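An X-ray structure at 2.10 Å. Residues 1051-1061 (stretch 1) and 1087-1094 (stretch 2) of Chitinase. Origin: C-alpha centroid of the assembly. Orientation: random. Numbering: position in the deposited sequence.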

# COMPACT_ATOMS: atom_id res chain seq x y z
N THR B 1051 -19.70 -41.44 7.79
CA THR B 1051 -19.35 -41.87 6.49
C THR B 1051 -20.37 -41.34 5.52
O THR B 1051 -21.46 -40.86 5.94
CB THR B 1051 -19.44 -43.38 6.44
OG1 THR B 1051 -20.76 -43.79 6.77
CG2 THR B 1051 -18.49 -44.00 7.44
N TYR B 1052 -20.08 -41.42 4.23
CA TYR B 1052 -21.08 -41.05 3.25
C TYR B 1052 -22.40 -41.83 3.51
O TYR B 1052 -23.50 -41.25 3.43
CB TYR B 1052 -20.61 -41.25 1.83
CG TYR B 1052 -21.55 -40.68 0.78
CD1 TYR B 1052 -21.58 -39.30 0.52
CD2 TYR B 1052 -22.39 -41.53 0.02
CE1 TYR B 1052 -22.43 -38.77 -0.45
CE2 TYR B 1052 -23.24 -41.01 -0.96
CZ TYR B 1052 -23.24 -39.63 -1.19
OH TYR B 1052 -24.04 -39.09 -2.17
N ASN B 1053 -22.32 -43.10 3.88
CA ASN B 1053 -23.55 -43.84 4.19
C ASN B 1053 -24.34 -43.19 5.36
O ASN B 1053 -25.55 -43.19 5.38
CB ASN B 1053 -23.23 -45.23 4.70
CG ASN B 1053 -22.48 -46.08 3.74
OD1 ASN B 1053 -22.83 -46.24 2.54
ND2 ASN B 1053 -21.47 -46.73 4.29
N ASP B 1054 -23.64 -42.76 6.41
CA ASP B 1054 -24.28 -42.03 7.45
C ASP B 1054 -24.92 -40.75 6.87
O ASP B 1054 -26.06 -40.40 7.24
CB ASP B 1054 -23.32 -41.65 8.57
CG ASP B 1054 -22.75 -42.86 9.29
OD1 ASP B 1054 -23.38 -43.90 9.22
OD2 ASP B 1054 -21.64 -42.76 9.90
N LEU B 1055 -24.21 -40.07 5.96
CA LEU B 1055 -24.73 -38.85 5.41
C LEU B 1055 -26.03 -39.16 4.74
O LEU B 1055 -27.03 -38.41 4.93
CB LEU B 1055 -23.78 -38.13 4.45
CG LEU B 1055 -22.46 -37.61 5.00
CD1 LEU B 1055 -21.77 -36.82 3.89
CD2 LEU B 1055 -22.72 -36.73 6.22
N VAL B 1056 -26.05 -40.25 4.00
CA VAL B 1056 -27.22 -40.62 3.24
C VAL B 1056 -28.41 -40.90 4.15
O VAL B 1056 -29.46 -40.35 3.94
CB VAL B 1056 -26.96 -41.80 2.30
CG1 VAL B 1056 -28.28 -42.42 1.75
CG2 VAL B 1056 -26.11 -41.34 1.14
N LYS B 1057 -28.27 -41.74 5.16
CA LYS B 1057 -29.46 -42.09 5.95
C LYS B 1057 -29.85 -41.07 7.05
O LYS B 1057 -31.01 -41.01 7.42
CB LYS B 1057 -29.37 -43.53 6.46
CG LYS B 1057 -28.27 -43.81 7.45
CD LYS B 1057 -28.22 -45.32 7.77
CE LYS B 1057 -27.00 -45.71 8.63
NZ LYS B 1057 -26.63 -44.73 9.71
N ASP B 1058 -28.91 -40.24 7.51
CA ASP B 1058 -29.12 -39.39 8.69
C ASP B 1058 -28.99 -37.88 8.47
O ASP B 1058 -29.22 -37.15 9.43
CB ASP B 1058 -28.09 -39.71 9.80
CG ASP B 1058 -28.17 -41.13 10.36
OD1 ASP B 1058 -29.15 -41.85 10.12
OD2 ASP B 1058 -27.22 -41.53 11.06
N TYR B 1059 -28.52 -37.40 7.31
CA TYR B 1059 -28.21 -35.95 7.17
C TYR B 1059 -28.88 -35.31 5.97
O TYR B 1059 -29.58 -34.28 6.07
CB TYR B 1059 -26.70 -35.72 7.03
CG TYR B 1059 -25.93 -35.88 8.28
CD1 TYR B 1059 -25.67 -37.13 8.81
CD2 TYR B 1059 -25.44 -34.77 8.94
CE1 TYR B 1059 -24.94 -37.27 9.98
CE2 TYR B 1059 -24.73 -34.89 10.13
CZ TYR B 1059 -24.48 -36.14 10.62
OH TYR B 1059 -23.76 -36.22 11.78
N PHE B 1060 -28.69 -35.94 4.83
CA PHE B 1060 -29.33 -35.46 3.62
C PHE B 1060 -30.86 -35.37 3.80
O PHE B 1060 -31.54 -36.37 4.15
CB PHE B 1060 -28.96 -36.33 2.40
CG PHE B 1060 -27.47 -36.31 1.99
CD1 PHE B 1060 -26.59 -35.23 2.34
CD2 PHE B 1060 -26.94 -37.38 1.24
CE1 PHE B 1060 -25.24 -35.26 1.94
CE2 PHE B 1060 -25.60 -37.40 0.84
CZ PHE B 1060 -24.76 -36.34 1.20
N ASP B 1061 -31.38 -34.15 3.54
CA ASP B 1061 -32.82 -33.83 3.64
C ASP B 1061 -33.41 -34.10 5.03
O ASP B 1061 -34.52 -34.58 5.16
CB ASP B 1061 -33.62 -34.60 2.60
CG ASP B 1061 -33.05 -34.48 1.23
OD1 ASP B 1061 -32.78 -33.34 0.81
OD2 ASP B 1061 -32.87 -35.52 0.57
N PHE B 1087 -22.37 -27.76 10.74
CA PHE B 1087 -21.70 -27.57 9.46
C PHE B 1087 -20.92 -28.83 9.16
O PHE B 1087 -20.12 -29.24 9.99
CB PHE B 1087 -20.70 -26.41 9.58
CG PHE B 1087 -19.90 -26.16 8.34
CD1 PHE B 1087 -18.65 -26.81 8.14
CD2 PHE B 1087 -20.34 -25.27 7.38
CE1 PHE B 1087 -17.90 -26.58 6.99
CE2 PHE B 1087 -19.59 -25.04 6.22
CZ PHE B 1087 -18.36 -25.70 6.02
N ILE B 1088 -21.10 -29.38 7.96
CA ILE B 1088 -20.45 -30.64 7.54
C ILE B 1088 -19.59 -30.40 6.28
O ILE B 1088 -20.06 -29.81 5.35
CB ILE B 1088 -21.51 -31.72 7.22
CG1 ILE B 1088 -22.38 -32.03 8.45
CG2 ILE B 1088 -20.88 -33.04 6.76
CD1 ILE B 1088 -21.63 -32.47 9.71
N THR B 1089 -18.38 -30.94 6.24
CA THR B 1089 -17.46 -30.83 5.09
C THR B 1089 -17.05 -32.21 4.67
O THR B 1089 -16.65 -33.04 5.51
CB THR B 1089 -16.26 -29.95 5.44
OG1 THR B 1089 -15.24 -30.10 4.45
CG2 THR B 1089 -15.72 -30.23 6.86
N TYR B 1090 -17.23 -32.46 3.39
CA TYR B 1090 -17.14 -33.82 2.87
C TYR B 1090 -16.80 -33.79 1.38
O TYR B 1090 -16.76 -32.67 0.80
CB TYR B 1090 -18.46 -34.58 3.14
CG TYR B 1090 -19.68 -34.07 2.42
CD1 TYR B 1090 -20.26 -32.83 2.75
CD2 TYR B 1090 -20.27 -34.81 1.44
CE1 TYR B 1090 -21.37 -32.35 2.06
CE2 TYR B 1090 -21.42 -34.36 0.76
CZ TYR B 1090 -21.97 -33.14 1.07
OH TYR B 1090 -23.07 -32.71 0.34
N ASP B 1091 -16.54 -34.98 0.77
CA ASP B 1091 -16.49 -35.12 -0.69
C ASP B 1091 -17.77 -35.71 -1.16
O ASP B 1091 -18.22 -36.64 -0.55
CB ASP B 1091 -15.36 -36.09 -1.21
CG ASP B 1091 -14.02 -35.39 -1.47
OD1 ASP B 1091 -14.05 -34.23 -1.97
OD2 ASP B 1091 -12.95 -35.96 -1.04
N ASP B 1092 -18.26 -35.28 -2.33
CA ASP B 1092 -19.43 -35.92 -2.98
C ASP B 1092 -19.17 -36.24 -4.41
O ASP B 1092 -17.99 -36.17 -4.85
CB ASP B 1092 -20.72 -35.08 -2.80
CG ASP B 1092 -20.78 -33.83 -3.69
OD1 ASP B 1092 -19.78 -33.52 -4.40
OD2 ASP B 1092 -21.83 -33.13 -3.61
N GLU B 1093 -20.20 -36.59 -5.17
CA GLU B 1093 -19.96 -36.94 -6.55
C GLU B 1093 -19.37 -35.82 -7.39
O GLU B 1093 -18.61 -36.09 -8.33
CB GLU B 1093 -21.20 -37.47 -7.26
CG GLU B 1093 -21.73 -38.78 -6.74
CD GLU B 1093 -23.24 -38.83 -6.95
OE1 GLU B 1093 -23.92 -38.21 -6.15
OE2 GLU B 1093 -23.70 -39.41 -7.93
N GLU B 1094 -19.71 -34.59 -7.08
CA GLU B 1094 -19.26 -33.46 -7.84
C GLU B 1094 -17.79 -33.16 -7.48
O GLU B 1094 -16.95 -32.90 -8.35
CB GLU B 1094 -20.12 -32.18 -7.53
CG GLU B 1094 -20.27 -31.31 -8.79
CD GLU B 1094 -20.89 -29.94 -8.58
OE1 GLU B 1094 -21.52 -29.70 -7.53
OE2 GLU B 1094 -20.67 -29.05 -9.46

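Side chains of a short helix, 1052-1058, and of the two residues after it pack against the end of a strand and the loop that follows it. No hydrogen bond or salt bridge crosses between the two stretches. The contact is mainly apolar and buries 283 Å², both sides summed.

Y1090 has the largest covered area, 52 Å². Its CA-to-CB bond points toward the first stretch, with chi1 in the p rotamer. L1055 meets its ring closely, with CD1 of L1055 3.5 Å from CD2 of Y1090. F1060 adds a second aromatic ring. The F1060 and Y1090 rings lie obliquely, centroids 5.9 Å apart and planes at 50°; CZ of F1060 is 3.9 Å from CE2 of Y1090. A broad ring suits this place because it can touch both L1055 and F1060.

I1088, with 50 Å² covered, also has its CA-to-CB bond toward the first stretch. Its two branches reach different partners. CG2 of I1088 lies 4.2 Å from CD2 of L1055, and CD1 of I1088 lies 4.0 Å from CE2 of Y1059. The CA-to-CB bond of the next strand residue, T1089, points away, as expected from strand alternation. L1055 thus touches I1088 with one methyl and Y1090 with the other. A buried, branched, apolar side chain fits between them without leaving a polar group unpaired.

Y1052 has 48 Å² covered near the start of the helix. Its CA-to-CB bond points sideways, but the ring comes nearer the second stretch. CD1 of Y1052 is 4.4 Å from O of D1091. The hydroxyl OH of Y1052 is 4.1 Å from OE1 of E1093, too far for a hydrogen bond.

Local bonds cap both helices. OG1 of T1051 accepts from N of D1054 at 3.1 Å. OD1 of D1092 accepts weakly from N of E1094 at 2.9 Å.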